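Local atomic coordinates of lipid binding protein (Grifola frondosa, PDB entry 5H0Q), a protein that binds lipid, probably recognising membrane domains in which sphingomyelin and cholesterol occur together. Residues A[145-150]-A[161-166]. Residues are numbered along the deposited sequence; the frame is centred on the assembly and turned at random.
Sequences LVEVRQ and DYMLHL
L145 and L166 bring strand 145-150 and helix 161-166 together, their axes 10.6 Å apart at closest approach and running at 130° to one another. The CA atoms of L145 and L166 are 8.2 Å apart. No hydrogen bond joins the segments, so the contact depends on side-chain packing. L145 points toward the helix with CG anti to its backbone N (chi1 179°), and its CD2 does the touching: it lies 4.0 Å from M163 CE and equally far from L166 CB. Leucine suits this buried place, being apolar and long enough to set a methyl against both. M163 leaves its helix to one side, and bends at chi2 and chi3 bring its CE back to the strand, across the side chain of L145 at about a right angle. Such flexibility fits an unbranched thioether; W154 and W155 of helix 153-156 and F129 of the neighbouring strand also touch this methionine.

E147, on the same face, extends beyond CG so that its carboxylate, suited to this partly exposed border, reaches the helix. It meets M163 tip to tip, OE1 lying 3.9 Å from CE, while OE2 is 3.7 Å from CD1 of L166, which offers apolar surface to L145 and E147 alike. R149 NH2 lies 3.9 Å from E147 OE1 in a long salt bridge; OE1 sits over one guanidinium face, offset toward the rim, so the attraction is probably of charge alone. R149 NH1 instead donates a nearly straight 2.9 Å hydrogen bond to V148 O. V146 points away from the helix, and V146 and V148 touch A184 of the other sheet, consistent with a beta-sandwich-like body. After short helix 153-156, helix 160-169 comes back to pack on the outer face of an edge strand, outermost within this chain's five-stranded antiparallel sheet, around L145 and E147.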
ATOM      1  N   LEU A 145      -5.708   0.681  -7.581  1.00 25.47           N
ATOM      2  CA  LEU A 145      -4.946   0.019  -8.636  1.00 29.31           C
ATOM      3  C   LEU A 145      -3.585  -0.391  -8.114  1.00 24.15           C
ATOM      4  O   LEU A 145      -2.862   0.443  -7.558  1.00 26.10           O
ATOM      5  CB  LEU A 145      -4.761   0.954  -9.821  1.00 26.74           C
ATOM      6  CG  LEU A 145      -3.946   0.400 -10.998  1.00 36.92           C
ATOM      7  CD1 LEU A 145      -4.740  -0.671 -11.683  1.00 44.12           C
ATOM      8  CD2 LEU A 145      -3.575   1.520 -11.931  1.00 38.73           C
ATOM      9  N   VAL A 146      -3.212  -1.654  -8.327  1.00 26.42           N
ATOM     10  CA  VAL A 146      -1.856  -2.097  -8.032  1.00 23.46           C
ATOM     11  C   VAL A 146      -1.260  -2.687  -9.304  1.00 26.21           C
ATOM     12  O   VAL A 146      -1.963  -3.284 -10.119  1.00 26.34           O
ATOM     13  CB  VAL A 146      -1.772  -3.121  -6.881  1.00 24.33           C
ATOM     14  CG1 VAL A 146      -2.178  -2.473  -5.577  1.00 28.47           C
ATOM     15  CG2 VAL A 146      -2.659  -4.318  -7.185  1.00 24.18           C
ATOM     16  N   GLU A 147       0.040  -2.488  -9.471  1.00 24.10           N
ATOM     17  CA  GLU A 147       0.803  -3.149 -10.536  1.00 26.42           C
ATOM     18  C   GLU A 147       2.164  -3.527  -9.993  1.00 24.02           C
ATOM     19  O   GLU A 147       2.834  -2.688  -9.383  1.00 24.29           O
ATOM     20  CB  GLU A 147       0.987  -2.261 -11.758  1.00 27.84           C
ATOM     21  CG  GLU A 147      -0.267  -2.109 -12.575  1.00 35.71           C
ATOM     22  CD  GLU A 147      -0.062  -1.343 -13.880  1.00 33.91           C
ATOM     23  OE1 GLU A 147       1.072  -0.898 -14.151  1.00 36.66           O
ATOM     24  OE2 GLU A 147      -1.064  -1.158 -14.604  1.00 40.31           O
ATOM     25  N   VAL A 148       2.575  -4.771 -10.224  1.00 24.42           N
ATOM     26  CA  VAL A 148       3.926  -5.219  -9.916  1.00 23.67           C
ATOM     27  C   VAL A 148       4.678  -5.279 -11.237  1.00 25.14           C
ATOM     28  O   VAL A 148       4.199  -5.899 -12.183  1.00 26.70           O
ATOM     29  CB  VAL A 148       3.946  -6.595  -9.227  1.00 24.39           C
ATOM     30  CG1 VAL A 148       5.351  -6.917  -8.725  1.00 23.67           C
ATOM     31  CG2 VAL A 148       2.958  -6.661  -8.073  1.00 23.38           C
ATOM     32  N   ARG A 149       5.828  -4.616 -11.303  1.00 24.85           N
ATOM     33  CA  ARG A 149       6.645  -4.567 -12.512  1.00 26.40           C
ATOM     34  C   ARG A 149       8.123  -4.581 -12.134  1.00 25.85           C
ATOM     35  O   ARG A 149       8.490  -4.535 -10.964  1.00 25.68           O
ATOM     36  CB  ARG A 149       6.329  -3.316 -13.344  1.00 30.13           C
ATOM     37  CG  ARG A 149       4.922  -3.278 -13.917  1.00 28.68           C
ATOM     38  CD  ARG A 149       4.648  -4.364 -14.931  1.00 30.50           C
ATOM     39  NE  ARG A 149       3.366  -4.170 -15.620  1.00 32.09           N
ATOM     40  CZ  ARG A 149       2.174  -4.566 -15.171  1.00 34.17           C
ATOM     41  NH1 ARG A 149       2.076  -5.211 -14.023  1.00 35.06           N
ATOM     42  NH2 ARG A 149       1.078  -4.337 -15.898  1.00 38.86           N
ATOM     43  N   GLN A 150       8.977  -4.642 -13.162  1.00 29.61           N
ATOM     44  CA  GLN A 150      10.410  -4.532 -12.935  1.00 27.26           C
ATOM     45  C   GLN A 150      10.732  -3.179 -12.311  1.00 26.16           C
ATOM     46  O   GLN A 150      10.087  -2.166 -12.600  1.00 31.58           O
ATOM     47  CB  GLN A 150      11.186  -4.696 -14.252  1.00 37.10           C
ATOM     48  CG  GLN A 150      11.087  -6.074 -14.850  1.00 56.66           C
ATOM     49  CD  GLN A 150      12.162  -7.005 -14.334  1.00 74.02           C
ATOM     50  OE1 GLN A 150      13.174  -6.560 -13.802  1.00 60.74           O
ATOM     51  NE2 GLN A 150      11.948  -8.304 -14.487  1.00 95.40           N
ATOM     52  N   ASP A 161       0.897  10.676 -16.731  1.00 38.49           N
ATOM     53  CA  ASP A 161      -0.379  10.890 -17.396  1.00 42.84           C
ATOM     54  C   ASP A 161      -1.068   9.568 -17.678  1.00 38.78           C
ATOM     55  O   ASP A 161      -2.300   9.473 -17.602  1.00 38.41           O
ATOM     56  CB  ASP A 161      -0.182  11.675 -18.696  1.00 57.84           C
ATOM     57  CG  ASP A 161       0.217  13.116 -18.452  1.00 75.36           C
ATOM     58  OD1 ASP A 161      -0.190  13.681 -17.418  1.00 70.05           O
ATOM     59  OD2 ASP A 161       0.935  13.686 -19.296  1.00 89.54           O
ATOM     60  N   TYR A 162      -0.289   8.536 -18.021  1.00 42.05           N
ATOM     61  CA  TYR A 162      -0.879   7.244 -18.355  1.00 41.67           C
ATOM     62  C   TYR A 162      -1.398   6.537 -17.108  1.00 39.78           C
ATOM     63  O   TYR A 162      -2.491   5.958 -17.125  1.00 36.95           O
ATOM     64  CB  TYR A 162       0.146   6.365 -19.073  1.00 46.66           C
ATOM     65  CG  TYR A 162      -0.388   4.999 -19.427  1.00 44.32           C
ATOM     66  CD1 TYR A 162      -1.390   4.855 -20.377  1.00 56.08           C
ATOM     67  CD2 TYR A 162       0.111   3.853 -18.827  1.00 54.36           C
ATOM     68  CE1 TYR A 162      -1.884   3.604 -20.718  1.00 54.68           C
ATOM     69  CE2 TYR A 162      -0.382   2.596 -19.159  1.00 54.24           C
ATOM     70  CZ  TYR A 162      -1.377   2.483 -20.104  1.00 62.26           C
ATOM     71  OH  TYR A 162      -1.872   1.243 -20.437  1.00 67.02           O
ATOM     72  N   MET A 163      -0.632   6.566 -16.022  1.00 39.50           N
ATOM     73  CA  MET A 163      -1.116   5.954 -14.783  1.00 32.93           C
ATOM     74  C   MET A 163      -2.378   6.641 -14.279  1.00 42.35           C
ATOM     75  O   MET A 163      -3.309   5.973 -13.817  1.00 31.78           O
ATOM     76  CB  MET A 163      -0.005   5.958 -13.729  1.00 30.87           C
ATOM     77  CG  MET A 163       1.230   5.140 -14.176  1.00 37.54           C
ATOM     78  SD  MET A 163       0.795   3.492 -14.804  1.00 33.14           S
ATOM     79  CE  MET A 163      -0.061   2.794 -13.378  1.00 32.40           C
ATOM     80  N   LEU A 164      -2.447   7.965 -14.374  1.00 32.08           N
ATOM     81  CA  LEU A 164      -3.672   8.655 -13.974  1.00 32.91           C
ATOM     82  C   LEU A 164      -4.841   8.249 -14.864  1.00 34.16           C
ATOM     83  O   LEU A 164      -5.967   8.056 -14.385  1.00 36.84           O
ATOM     84  CB  LEU A 164      -3.447  10.160 -14.014  1.00 34.64           C
ATOM     85  CG  LEU A 164      -4.609  11.052 -13.583  1.00 37.91           C
ATOM     86  CD1 LEU A 164      -5.073  10.729 -12.157  1.00 33.78           C
ATOM     87  CD2 LEU A 164      -4.180  12.491 -13.699  1.00 43.92           C
ATOM     88  N   HIS A 165      -4.588   8.071 -16.164  1.00 36.41           N
ATOM     89  CA  HIS A 165      -5.634   7.596 -17.063  1.00 40.56           C
ATOM     90  C   HIS A 165      -6.154   6.231 -16.635  1.00 38.19           C
ATOM     91  O   HIS A 165      -7.363   5.981 -16.673  1.00 39.40           O
ATOM     92  CB  HIS A 165      -5.108   7.521 -18.501  1.00 41.99           C
ATOM     93  CG  HIS A 165      -6.024   6.783 -19.425  1.00 53.33           C
ATOM     94  ND1 HIS A 165      -5.649   5.633 -20.088  1.00 63.31           N
ATOM     95  CD2 HIS A 165      -7.312   7.013 -19.770  1.00 49.55           C
ATOM     96  CE1 HIS A 165      -6.662   5.197 -20.813  1.00 55.82           C
ATOM     97  NE2 HIS A 165      -7.683   6.018 -20.641  1.00 55.23           N
ATOM     98  N   LEU A 166      -5.257   5.327 -16.240  1.00 36.81           N
ATOM     99  CA  LEU A 166      -5.694   4.033 -15.728  1.00 36.21           C
ATOM    100  C   LEU A 166      -6.516   4.200 -14.458  1.00 34.56           C
ATOM    101  O   LEU A 166      -7.517   3.499 -14.261  1.00 35.13           O
ATOM    102  CB  LEU A 166      -4.482   3.127 -15.468  1.00 34.95           C
ATOM    103  CG  LEU A 166      -3.712   2.645 -16.708  1.00 36.76           C
ATOM    104  CD1 LEU A 166      -2.530   1.780 -16.251  1.00 35.24           C
ATOM    105  CD2 LEU A 166      -4.643   1.889 -17.651  1.00 39.28           C
TER